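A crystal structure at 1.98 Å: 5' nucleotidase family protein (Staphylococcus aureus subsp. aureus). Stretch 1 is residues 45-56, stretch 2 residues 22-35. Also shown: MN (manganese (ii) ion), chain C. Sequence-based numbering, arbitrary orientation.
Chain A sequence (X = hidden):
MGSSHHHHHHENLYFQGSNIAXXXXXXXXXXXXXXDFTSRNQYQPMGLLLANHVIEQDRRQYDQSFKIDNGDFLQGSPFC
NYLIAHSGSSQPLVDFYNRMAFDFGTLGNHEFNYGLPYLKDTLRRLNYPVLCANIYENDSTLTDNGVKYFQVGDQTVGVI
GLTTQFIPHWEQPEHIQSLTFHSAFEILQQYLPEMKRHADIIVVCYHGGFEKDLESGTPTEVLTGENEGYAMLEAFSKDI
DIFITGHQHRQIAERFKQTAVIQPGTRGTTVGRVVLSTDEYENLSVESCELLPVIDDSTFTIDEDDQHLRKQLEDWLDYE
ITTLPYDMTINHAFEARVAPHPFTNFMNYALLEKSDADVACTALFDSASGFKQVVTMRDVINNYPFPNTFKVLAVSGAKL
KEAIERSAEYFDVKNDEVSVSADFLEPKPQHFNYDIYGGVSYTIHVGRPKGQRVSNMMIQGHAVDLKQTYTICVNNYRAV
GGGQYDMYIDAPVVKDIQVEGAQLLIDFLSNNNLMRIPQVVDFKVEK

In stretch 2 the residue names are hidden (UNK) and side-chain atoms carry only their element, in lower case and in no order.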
# COMPACT_ATOMS: atom_id res chain seq x y z
N PRO A 45 -1.67 -5.99 -19.80
CA PRO A 45 -2.32 -7.17 -19.24
C PRO A 45 -2.34 -7.12 -17.70
O PRO A 45 -1.46 -7.66 -17.05
CB PRO A 45 -1.48 -8.32 -19.79
CG PRO A 45 -0.12 -7.72 -19.98
CD PRO A 45 -0.39 -6.32 -20.46
N MSE A 46 -3.36 -6.49 -17.15
CA MSE A 46 -3.47 -6.23 -15.71
C MSE A 46 -4.84 -5.78 -15.40
O MSE A 46 -5.65 -5.52 -16.29
CB MSE A 46 -2.54 -5.03 -15.35
CG MSE A 46 -3.06 -3.66 -15.92
SE MSE A 46 -1.80 -2.26 -15.38
CE MSE A 46 -2.53 -2.02 -13.56
N GLY A 47 -5.14 -5.69 -14.13
CA GLY A 47 -6.43 -5.20 -13.71
C GLY A 47 -7.41 -6.33 -13.45
O GLY A 47 -7.23 -7.41 -13.94
N LEU A 48 -8.45 -6.02 -12.68
CA LEU A 48 -9.41 -6.99 -12.23
C LEU A 48 -10.29 -7.56 -13.34
O LEU A 48 -10.65 -8.74 -13.33
CB LEU A 48 -10.27 -6.37 -11.12
CG LEU A 48 -11.20 -7.33 -10.40
CD1 LEU A 48 -10.39 -8.32 -9.59
CD2 LEU A 48 -12.20 -6.61 -9.51
N LEU A 49 -10.65 -6.74 -14.31
CA LEU A 49 -11.47 -7.24 -15.41
C LEU A 49 -10.76 -8.43 -16.07
O LEU A 49 -11.32 -9.51 -16.19
CB LEU A 49 -11.75 -6.16 -16.42
CG LEU A 49 -12.79 -5.14 -15.96
CD1 LEU A 49 -12.89 -4.04 -17.00
CD2 LEU A 49 -14.15 -5.80 -15.74
N LEU A 50 -9.50 -8.24 -16.42
CA LEU A 50 -8.74 -9.25 -17.11
C LEU A 50 -8.35 -10.39 -16.18
O LEU A 50 -8.45 -11.56 -16.56
CB LEU A 50 -7.53 -8.63 -17.79
CG LEU A 50 -6.71 -9.47 -18.73
CD1 LEU A 50 -7.59 -9.98 -19.86
CD2 LEU A 50 -5.58 -8.61 -19.27
N ALA A 51 -7.95 -10.07 -14.95
CA ALA A 51 -7.61 -11.13 -14.01
C ALA A 51 -8.82 -12.02 -13.76
O ALA A 51 -8.69 -13.23 -13.70
CB ALA A 51 -7.11 -10.55 -12.71
N ASN A 52 -10.00 -11.42 -13.66
CA ASN A 52 -11.20 -12.20 -13.42
C ASN A 52 -11.54 -13.07 -14.64
O ASN A 52 -12.02 -14.20 -14.49
CB ASN A 52 -12.39 -11.31 -13.06
CG ASN A 52 -13.61 -12.10 -12.68
OD1 ASN A 52 -13.63 -12.79 -11.65
ND2 ASN A 52 -14.67 -11.94 -13.45
N HIS A 53 -11.36 -12.52 -15.84
CA HIS A 53 -11.55 -13.27 -17.07
C HIS A 53 -10.64 -14.53 -17.06
O HIS A 53 -11.06 -15.61 -17.46
CB HIS A 53 -11.23 -12.36 -18.26
CG HIS A 53 -11.27 -13.03 -19.59
ND1 HIS A 53 -12.44 -13.43 -20.19
CD2 HIS A 53 -10.27 -13.30 -20.47
CE1 HIS A 53 -12.17 -13.94 -21.37
NE2 HIS A 53 -10.86 -13.87 -21.57
N VAL A 54 -9.44 -14.39 -16.54
CA VAL A 54 -8.50 -15.52 -16.46
C VAL A 54 -9.02 -16.59 -15.50
O VAL A 54 -8.88 -17.79 -15.76
CB VAL A 54 -7.11 -15.05 -16.02
CG1 VAL A 54 -6.24 -16.22 -15.58
CG2 VAL A 54 -6.44 -14.28 -17.14
N ILE A 55 -9.62 -16.16 -14.39
CA ILE A 55 -10.16 -17.07 -13.40
C ILE A 55 -11.36 -17.81 -14.01
O ILE A 55 -11.45 -19.05 -13.97
CB ILE A 55 -10.57 -16.30 -12.13
CG1 ILE A 55 -9.32 -15.76 -11.43
CG2 ILE A 55 -11.32 -17.19 -11.15
CD1 ILE A 55 -9.64 -14.83 -10.30
N GLU A 56 -12.27 -17.03 -14.58
CA GLU A 56 -13.47 -17.59 -15.19
C GLU A 56 -13.16 -18.68 -16.21
O GLU A 56 -13.73 -19.77 -16.15
CB GLU A 56 -14.32 -16.46 -15.79
CG GLU A 56 -14.99 -15.60 -14.74
CD GLU A 56 -15.91 -16.41 -13.84
OE1 GLU A 56 -16.94 -16.89 -14.34
OE2 GLU A 56 -15.63 -16.54 -12.63
N UNK A 22 -8.98 -22.88 -5.40
CA UNK A 22 -9.06 -21.60 -4.73
C UNK A 22 -8.29 -20.58 -5.53
O UNK A 22 -7.11 -20.74 -5.77
c UNK A 22 -9.26 -22.49 -2.37
c UNK A 22 -10.96 -22.61 -0.66
c UNK A 22 -10.75 -23.97 -0.55
c UNK A 22 -9.06 -23.85 -2.24
c UNK A 22 -10.22 -21.88 -1.57
c UNK A 22 -8.45 -21.69 -3.33
c UNK A 22 -9.79 -24.59 -1.33
N UNK A 23 -8.99 -19.53 -5.96
CA UNK A 23 -8.41 -18.43 -6.71
C UNK A 23 -8.39 -17.17 -5.87
O UNK A 23 -9.41 -16.79 -5.26
c UNK A 23 -10.28 -21.21 -9.87
c UNK A 23 -8.26 -19.31 -9.90
c UNK A 23 -8.24 -20.31 -10.83
c UNK A 23 -10.27 -20.20 -8.94
c UNK A 23 -9.26 -18.13 -7.95
c UNK A 23 -9.26 -21.26 -10.81
c UNK A 23 -9.27 -19.23 -8.94
o UNK A 23 -9.23 -22.24 -11.73
N UNK A 24 -7.27 -16.48 -5.87
CA UNK A 24 -7.18 -15.29 -5.09
C UNK A 24 -6.48 -14.16 -5.82
O UNK A 24 -5.51 -14.38 -6.53
c UNK A 24 -6.48 -15.56 -3.72
c UNK A 24 -6.27 -14.25 -2.94
c UNK A 24 -5.16 -16.29 -3.90
N UNK A 25 -7.06 -12.96 -5.67
CA UNK A 25 -6.44 -11.72 -6.10
C UNK A 25 -6.19 -10.96 -4.80
O UNK A 25 -6.91 -11.14 -3.79
c UNK A 25 -7.29 -10.89 -7.08
c UNK A 25 -8.70 -10.63 -6.56
c UNK A 25 -7.33 -11.58 -8.43
N UNK A 26 -5.14 -10.15 -4.79
CA UNK A 26 -4.81 -9.36 -3.61
C UNK A 26 -4.23 -8.05 -4.06
O UNK A 26 -3.60 -7.97 -5.12
o UNK A 26 -3.60 -9.41 -1.48
c UNK A 26 -3.79 -10.09 -2.72
N UNK A 27 -4.46 -7.02 -3.26
CA UNK A 27 -3.94 -5.70 -3.54
C UNK A 27 -4.24 -5.23 -4.97
O UNK A 27 -3.37 -4.76 -5.69
c UNK A 27 -2.43 -5.66 -3.21
c UNK A 27 -2.13 -6.07 -1.76
o UNK A 27 -2.09 -7.28 -1.43
o UNK A 27 -1.82 -5.17 -0.94
N UNK A 28 -5.50 -5.41 -5.37
CA UNK A 28 -5.96 -4.98 -6.67
C UNK A 28 -5.87 -3.45 -6.76
O UNK A 28 -5.55 -2.89 -7.84
c UNK A 28 -7.33 -6.99 -6.91
c UNK A 28 -7.85 -4.95 -8.29
c UNK A 28 -7.37 -5.47 -6.94
N UNK A 29 -6.13 -2.82 -5.62
CA UNK A 29 -5.97 -1.39 -5.42
C UNK A 29 -6.76 -0.50 -6.35
O UNK A 29 -6.31 0.59 -6.71
c UNK A 29 -2.74 -2.03 -3.80
c UNK A 29 -4.48 -1.02 -5.46
n UNK A 29 -2.46 -1.77 -2.48
n UNK A 29 -4.06 -0.47 -3.04
c UNK A 29 -3.77 -1.22 -4.15
c UNK A 29 -3.26 -0.82 -2.05
N UNK A 30 -7.93 -0.98 -6.78
CA UNK A 30 -8.80 -0.19 -7.63
C UNK A 30 -8.34 -0.13 -9.07
O UNK A 30 -8.78 0.76 -9.82
N UNK A 31 -7.41 -1.03 -9.44
CA UNK A 31 -6.99 -1.18 -10.83
C UNK A 31 -7.91 -2.23 -11.46
O UNK A 31 -7.65 -3.43 -11.41
c UNK A 31 -3.46 0.89 -8.91
c UNK A 31 -5.53 -1.58 -10.94
c UNK A 31 -4.63 -0.43 -10.57
c UNK A 31 -4.28 -0.19 -9.26
o UNK A 31 -2.26 2.82 -9.54
c UNK A 31 -3.04 1.75 -9.88
c UNK A 31 -4.19 0.46 -11.54
c UNK A 31 -3.38 1.55 -11.20
N UNK A 32 -9.00 -1.74 -12.02
CA UNK A 32 -10.04 -2.56 -12.62
C UNK A 32 -9.79 -2.68 -14.13
O UNK A 32 -9.81 -3.77 -14.70
c UNK A 32 -11.68 -1.68 -10.91
c UNK A 32 -12.52 -2.70 -13.08
c UNK A 32 -11.41 -1.89 -12.41
c UNK A 32 -11.69 -2.93 -10.08
N UNK A 33 -9.58 -1.54 -14.78
CA UNK A 33 -9.31 -1.49 -16.20
C UNK A 33 -7.91 -1.98 -16.49
O UNK A 33 -7.10 -2.06 -15.59
c UNK A 33 -13.55 1.17 -16.19
c UNK A 33 -13.23 0.27 -17.17
c UNK A 33 -11.26 1.26 -15.56
c UNK A 33 -12.57 1.68 -15.39
c UNK A 33 -11.93 -0.12 -17.34
c UNK A 33 -10.93 0.38 -16.55
c UNK A 33 -9.52 -0.10 -16.72
N UNK A 34 -7.62 -2.35 -17.76
CA UNK A 34 -6.28 -2.84 -18.10
C UNK A 34 -5.33 -1.70 -18.39
O UNK A 34 -4.90 -1.51 -19.55
c UNK A 34 -7.72 -3.03 -19.97
c UNK A 34 -6.54 -3.69 -19.34
c UNK A 34 -8.59 -2.65 -18.83
N UNK A 35 -5.04 -0.91 -17.35
CA UNK A 35 -4.16 0.26 -17.45
C UNK A 35 -3.64 0.72 -16.10
O UNK A 35 -4.31 0.55 -15.08
o UNK A 35 -4.05 2.59 -18.18
c UNK A 35 -6.16 1.80 -17.28
c UNK A 35 -4.91 1.44 -18.10
MN MN C . -1.37 -3.02 -0.94
O HOH W 1 -8.44 -5.42 -16.52
O HOH W 2 -0.00 -2.85 0.85
O HOH W 3 -0.29 -0.85 -0.70

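Position 22 carries one carbon leading to a ring of six carbons, with nothing of stretch 1 in reach: Phe22. At position 23 a similar ring bears one oxygen, which makes it Tyr23; Ile55 CG2 lies 3.9 Å from the centroid of the Tyr23 ring and 21° off its normal, a CH-pi contact over the face. Position 24 has three carbons forked at the first and points away, hence Val24. The same fork at position 25 points toward the helix and is Val25, whose CG2 is 4.2 Å from Leu48 CD1 and whose CG1 is 4.4 Å from Ala51 CB.

Position 26, one carbon and one oxygen without a fork, is Ser26. Position 27 has two carbons, the second carrying two oxygens: Asp27. Its OD1 accepts a 2.6 Å hydrogen bond from Ser26 OG, and its OD2 binds the manganese at 2.2 Å. Position 28 is again three forked carbons, Val28, with CG1 4.0 Å from Leu48 CB. Position 29 has one carbon and a five-membered ring of three carbons and two nitrogens: His29, its NE2 2.3 Å from MN. Position 30 has no side-chain atoms and a phi of 76°, so it is Gly30.

Position 31 shows a six-carbon ring bearing oxygen and ends the type I' turn begun at Val28. It is Tyr31, with CD2 3.6 Å from Met46 CE. Position 32 has four carbons, forked at the first with one arm two carbons long, and packs against two leucines: Ile32. Its CD1 is 3.8 Å from Leu48 CD2 and its CG2 3.8 Å from Leu49 CG. Position 33 has one carbon and an all-carbon six-membered ring, Phe33, with CD1 4.1 Å from Leu49 CD1. Position 34 closes three carbons onto its backbone N: Pro34, whose CA makes a 3.3 Å CA-H...O contact with Met46 O. Position 35, a carbon bearing one oxygen and one carbon, is Thr35.

The contact combines polar anchoring with apolar packing. Leu48 N donates to Tyr31 O (3.0 Å, 144°) and Leu49 N to Ile32 O (3.1 Å, 167°), using amides of the helix's first turn. A CB on Gly47 would sit 2.3 Å from Phe33 O, so the close approach leaves no room for one. Water 1 donates to Ile32 O and Met46 O, both at 2.8 Å, and accepts from Leu50 N at 3.0 Å. Beyond this anchor, helix and strand run nearly antiparallel (174°), their axes 10.0 Å apart at closest, with aliphatic side chains and the Tyr23 ring filling the gap.

Stretch 2, residues 22-35: FYVVSDVHGYIFPT
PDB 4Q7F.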